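Local coordinates for protein protease Do-like 2, chloroplastic (Arabidopsis thaliana, PDB 4FLN) that is a chloroplast serine protease that performs the primary cleavage of the photodamaged D1 protein of photosystem II, at residues Q415-S420 and R448-L453; L440-I445 and L465-E470. One frame throughout, in Å; residues are numbered along the deposited sequence.

Contact 1 (Q415-S420 and R448-L453); sequences QIVILS and RNIHHL
In this second PDZ domain of the chain, Gln415, in the loop leading into strand 417-422, is hydrogen-bonded to the start of helix 450-459 and the residue before its cap, and Val417 at the strand's beginning packs on that helix start. The backbone makes one link, Gln415 N donating to Arg448 O at 3.1 Å, in the plane of that carbonyl. The side chain of Gln415 makes the other: extended beyond CG (chi2 178°), it crosses obliquely past Asn449 CB and brings its OE1 to Ile450 N at 3.1 Å. Gln415 thus accepts from the first residue of the helix, and Ile450 CG2 rests against the same oxygen. Val417 lays CG2 over the peptide that joins Asn449 to Ile450, 3.7 Å from Asn449 C, while its CG1 looks toward Leu453 CD2.

Behind this first shell, Asn449 is the N-cap. Its CG lies against both N and C of its own backbone (chi1 47°), which turns OD1 back over the first helical turn to accept from His452 N, and weakly from His451 N. The loop ahead of the cap is pinned by the His452 ring, whose ND1 accepts from Arg448 N in the ring plane at 3.0 Å.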
# COMPACT_ATOMS: atom_id res chain seq x y z
N GLN B 415 -1.13 34.24 22.42
CA GLN B 415 -0.61 33.28 21.46
C GLN B 415 0.18 32.25 22.21
O GLN B 415 0.52 32.43 23.37
CB GLN B 415 0.33 33.95 20.46
CG GLN B 415 -0.32 34.89 19.48
CD GLN B 415 0.69 35.55 18.57
OE1 GLN B 415 1.83 35.76 18.95
NE2 GLN B 415 0.27 35.88 17.35
N ILE B 416 0.45 31.15 21.53
CA ILE B 416 1.43 30.19 21.98
C ILE B 416 2.64 30.50 21.11
O ILE B 416 2.57 30.45 19.88
CB ILE B 416 0.97 28.73 21.72
CG1 ILE B 416 -0.33 28.44 22.48
CG2 ILE B 416 2.03 27.74 22.15
CD1 ILE B 416 -0.91 27.09 22.15
N VAL B 417 3.74 30.87 21.75
CA VAL B 417 4.95 31.15 21.02
C VAL B 417 5.82 29.91 21.05
O VAL B 417 6.05 29.33 22.12
CB VAL B 417 5.73 32.32 21.63
CG1 VAL B 417 6.93 32.66 20.76
CG2 VAL B 417 4.81 33.51 21.81
N ILE B 418 6.27 29.48 19.88
CA ILE B 418 7.12 28.32 19.84
C ILE B 418 8.49 28.64 19.28
O ILE B 418 8.67 29.57 18.50
CB ILE B 418 6.51 27.18 19.01
CG1 ILE B 418 6.50 27.55 17.53
CG2 ILE B 418 5.11 26.85 19.50
CD1 ILE B 418 6.61 26.35 16.62
N LEU B 419 9.45 27.85 19.72
CA LEU B 419 10.77 27.84 19.14
C LEU B 419 10.72 26.73 18.11
O LEU B 419 10.65 25.56 18.48
CB LEU B 419 11.75 27.49 20.24
CG LEU B 419 13.16 27.10 19.83
CD1 LEU B 419 13.71 28.18 18.94
CD2 LEU B 419 13.99 26.95 21.07
N SER B 420 10.74 27.08 16.83
CA SER B 420 10.65 26.06 15.78
C SER B 420 11.98 25.33 15.54
O SER B 420 12.05 24.11 15.67
CB SER B 420 10.03 26.60 14.49
OG SER B 420 10.44 27.92 14.22
N ARG B 448 3.11 36.74 26.79
CA ARG B 448 1.72 36.87 26.39
C ARG B 448 1.50 36.54 24.91
O ARG B 448 0.55 35.85 24.54
CB ARG B 448 1.20 38.29 26.69
CG ARG B 448 1.46 38.75 28.11
CD ARG B 448 0.82 40.11 28.40
NE ARG B 448 -0.38 39.96 29.21
CZ ARG B 448 -1.61 40.24 28.79
NH1 ARG B 448 -1.81 40.71 27.57
NH2 ARG B 448 -2.65 40.07 29.61
N ASN B 449 2.40 37.03 24.07
CA ASN B 449 2.39 36.75 22.65
C ASN B 449 3.76 37.09 22.10
O ASN B 449 4.66 37.42 22.86
CB ASN B 449 1.32 37.58 21.96
CG ASN B 449 1.36 39.03 22.37
OD1 ASN B 449 2.30 39.75 22.05
ND2 ASN B 449 0.33 39.47 23.10
N ILE B 450 3.94 37.02 20.79
CA ILE B 450 5.29 37.17 20.25
C ILE B 450 5.74 38.63 20.13
O ILE B 450 6.93 38.92 20.08
CB ILE B 450 5.45 36.46 18.91
CG1 ILE B 450 6.93 36.36 18.55
CG2 ILE B 450 4.64 37.17 17.84
CD1 ILE B 450 7.20 35.60 17.28
N HIS B 451 4.78 39.56 20.09
CA HIS B 451 5.09 40.98 20.06
C HIS B 451 5.63 41.36 21.44
O HIS B 451 6.59 42.12 21.57
CB HIS B 451 3.81 41.77 19.76
CG HIS B 451 4.05 43.11 19.13
ND1 HIS B 451 4.57 44.18 19.83
CD2 HIS B 451 3.81 43.57 17.88
CE1 HIS B 451 4.66 45.23 19.04
NE2 HIS B 451 4.21 44.88 17.84
N HIS B 452 4.99 40.80 22.46
CA HIS B 452 5.44 40.95 23.84
C HIS B 452 6.87 40.43 23.97
O HIS B 452 7.78 41.16 24.40
CB HIS B 452 4.51 40.16 24.76
CG HIS B 452 4.80 40.34 26.21
ND1 HIS B 452 4.46 39.40 27.16
CD2 HIS B 452 5.40 41.35 26.89
CE1 HIS B 452 4.83 39.82 28.36
NE2 HIS B 452 5.40 41.01 28.21
N LEU B 453 7.09 39.17 23.59
CA LEU B 453 8.43 38.61 23.65
C LEU B 453 9.41 39.54 22.97
O LEU B 453 10.50 39.80 23.48
CB LEU B 453 8.49 37.24 23.01
CG LEU B 453 9.90 36.64 23.00
CD1 LEU B 453 10.37 36.40 24.43
CD2 LEU B 453 9.95 35.35 22.17

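Contact 2 (L440-I445 and L465-E470); sequences LKFNGI and LVFEFE
A two-stranded antiparallel ladder of the PDZ sheet, strand 437-442 against strand 464-469, carries a classic beta bulge within its pairing, and strand 437-442 then runs into a type I' turn, Phe442 to Ile445, that leads to strand 445-446. At the bulge two residues, Leu440 and Lys441, stand opposite the single Glu468: Glu468 O accepts from Leu440 N at 2.9 Å, nearly along the C=O axis, and more weakly from Lys441 N, while Glu468 N returns a bond to Lys441 O. Phe442 and Phe467 form the neighbouring non-hydrogen-bonded pair. With CG of Phe442 anti to the backbone N (chi1 168°), its ring turns an edge to the face of Phe467 in an offset edge-to-face pair, planes 65° apart, Phe442 CD1 lying 3.6 Å from Phe467 CE2. Leu465 CD2 meets the edge of the Phe442 ring, 3.6 Å from Phe442 CZ, and Leu453, Leu456 and Ile457 of helix 450-459 pack on the Phe442 side chain.

Where the strand ends, Asn443 takes over the pairing with Val466 in both directions. Its N donates to Val466 O at 2.9 Å, and its side-chain OD1 stands in for a main-chain carbonyl, accepting from Val466 N at 2.6 Å nearly along the C=O axis. An alanine here has no OD1 to accept from Val466 N, which would probably weaken the pairing at this end of the ladder.

On the face bearing Lys441 and Glu468, the two side chains run side by side, Lys441 CD 3.6 Å from Glu468 OE2. A water held by Glu468 OE1 at 2.7 Å also reaches Val466 O and Gly444 N weakly. Since Lys441 NZ stays 4.8 Å from Glu468 OE2, the opposite charges are likely to attract through space without forming a direct salt bridge.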
# COMPACT_ATOMS: atom_id res chain seq x y z
N LEU B 440 7.56 29.77 27.61
CA LEU B 440 6.68 30.27 28.66
C LEU B 440 7.16 31.59 29.23
O LEU B 440 6.47 32.59 29.18
CB LEU B 440 6.53 29.23 29.76
CG LEU B 440 6.03 27.89 29.21
CD1 LEU B 440 5.87 26.86 30.32
CD2 LEU B 440 4.73 28.07 28.43
N LYS B 441 8.36 31.58 29.81
CA LYS B 441 8.90 32.79 30.41
C LYS B 441 10.16 33.27 29.70
O LYS B 441 10.89 32.50 29.07
CB LYS B 441 9.20 32.57 31.89
CG LYS B 441 8.04 31.96 32.66
CD LYS B 441 8.23 32.03 34.16
CE LYS B 441 7.21 31.16 34.87
NZ LYS B 441 6.99 31.56 36.29
N PHE B 442 10.38 34.57 29.81
CA PHE B 442 11.64 35.19 29.43
C PHE B 442 12.11 36.02 30.61
O PHE B 442 11.41 36.93 31.07
CB PHE B 442 11.47 36.09 28.20
CG PHE B 442 12.65 36.97 27.93
CD1 PHE B 442 13.65 36.56 27.06
CD2 PHE B 442 12.77 38.20 28.55
CE1 PHE B 442 14.75 37.37 26.81
CE2 PHE B 442 13.87 39.02 28.31
CZ PHE B 442 14.85 38.60 27.44
N ASN B 443 13.31 35.70 31.11
CA ASN B 443 13.87 36.39 32.26
C ASN B 443 12.85 36.54 33.40
O ASN B 443 12.76 37.59 34.04
CB ASN B 443 14.45 37.75 31.86
CG ASN B 443 15.70 37.61 31.01
OD1 ASN B 443 16.05 36.51 30.57
ND2 ASN B 443 16.39 38.72 30.77
N GLY B 444 12.08 35.48 33.62
CA GLY B 444 11.12 35.44 34.71
C GLY B 444 9.71 35.83 34.31
O GLY B 444 8.75 35.54 35.02
N ILE B 445 9.58 36.49 33.16
CA ILE B 445 8.30 37.05 32.75
C ILE B 445 7.48 36.16 31.80
O ILE B 445 7.96 35.79 30.73
CB ILE B 445 8.50 38.39 32.06
CG1 ILE B 445 9.45 39.26 32.87
CG2 ILE B 445 7.17 39.07 31.83
CD1 ILE B 445 9.55 40.67 32.36
N LEU B 465 20.07 36.12 28.46
CA LEU B 465 18.73 35.92 27.95
C LEU B 465 18.27 34.55 28.45
O LEU B 465 18.79 33.52 28.02
CB LEU B 465 18.75 35.95 26.42
CG LEU B 465 19.18 37.28 25.77
CD1 LEU B 465 19.26 37.15 24.26
CD2 LEU B 465 18.23 38.41 26.15
N VAL B 466 17.30 34.54 29.36
CA VAL B 466 16.83 33.28 29.93
C VAL B 466 15.46 32.86 29.39
O VAL B 466 14.46 33.53 29.62
CB VAL B 466 16.79 33.32 31.47
CG1 VAL B 466 16.36 31.99 32.03
CG2 VAL B 466 18.14 33.71 32.03
N PHE B 467 15.42 31.74 28.67
CA PHE B 467 14.19 31.23 28.10
C PHE B 467 13.75 29.96 28.83
O PHE B 467 14.45 28.96 28.76
CB PHE B 467 14.38 30.90 26.63
CG PHE B 467 14.70 32.10 25.77
CD1 PHE B 467 16.02 32.39 25.42
CD2 PHE B 467 13.69 32.92 25.30
CE1 PHE B 467 16.31 33.48 24.63
CE2 PHE B 467 13.98 34.01 24.51
CZ PHE B 467 15.30 34.30 24.18
N GLU B 468 12.62 30.01 29.52
CA GLU B 468 12.05 28.80 30.11
C GLU B 468 11.00 28.20 29.19
O GLU B 468 10.02 28.86 28.85
CB GLU B 468 11.45 29.08 31.48
CG GLU B 468 12.49 29.36 32.55
CD GLU B 468 11.87 29.91 33.83
OE1 GLU B 468 12.50 30.80 34.46
OE2 GLU B 468 10.76 29.46 34.19
N PHE B 469 11.18 26.94 28.82
CA PHE B 469 10.23 26.30 27.91
C PHE B 469 9.26 25.39 28.65
O PHE B 469 9.31 25.29 29.88
CB PHE B 469 10.96 25.51 26.83
CG PHE B 469 11.84 26.35 25.97
CD1 PHE B 469 11.45 26.72 24.71
CD2 PHE B 469 13.06 26.79 26.44
CE1 PHE B 469 12.26 27.50 23.92
CE2 PHE B 469 13.88 27.58 25.66
CZ PHE B 469 13.48 27.93 24.40
N GLU B 470 8.41 24.72 27.89
CA GLU B 470 7.31 23.93 28.42
C GLU B 470 7.76 22.76 29.29
O GLU B 470 7.19 22.52 30.35
CB GLU B 470 6.41 23.43 27.28
CG GLU B 470 5.31 22.45 27.70
CD GLU B 470 4.22 23.06 28.59
OE1 GLU B 470 4.41 24.19 29.09
OE2 GLU B 470 3.17 22.41 28.78
O HOH W 1 12.84 32.43 32.33

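Overall arrangement
Both contacts belong to the second PDZ domain, their centres about 11 Å apart and well away from the protease active site. Their segments alternate along the chain: strand 417-422, strand 437-442, helix 450-459, strand 464-469. Strands 417-422 and 437-442 are neighbours in one antiparallel sheet; contact 1 joins the helix start to the loop leading into, and the first residue of, strand 417-422, while contact 2 pairs the next strand with the one that follows the helix. The two meet directly on the helix side, where Leu453 CD1 packs on Phe442 CB, and again where Leu419 CD2 touches Phe469 CE1. This is consistent with the helix and sheet packing through a common apolar layer.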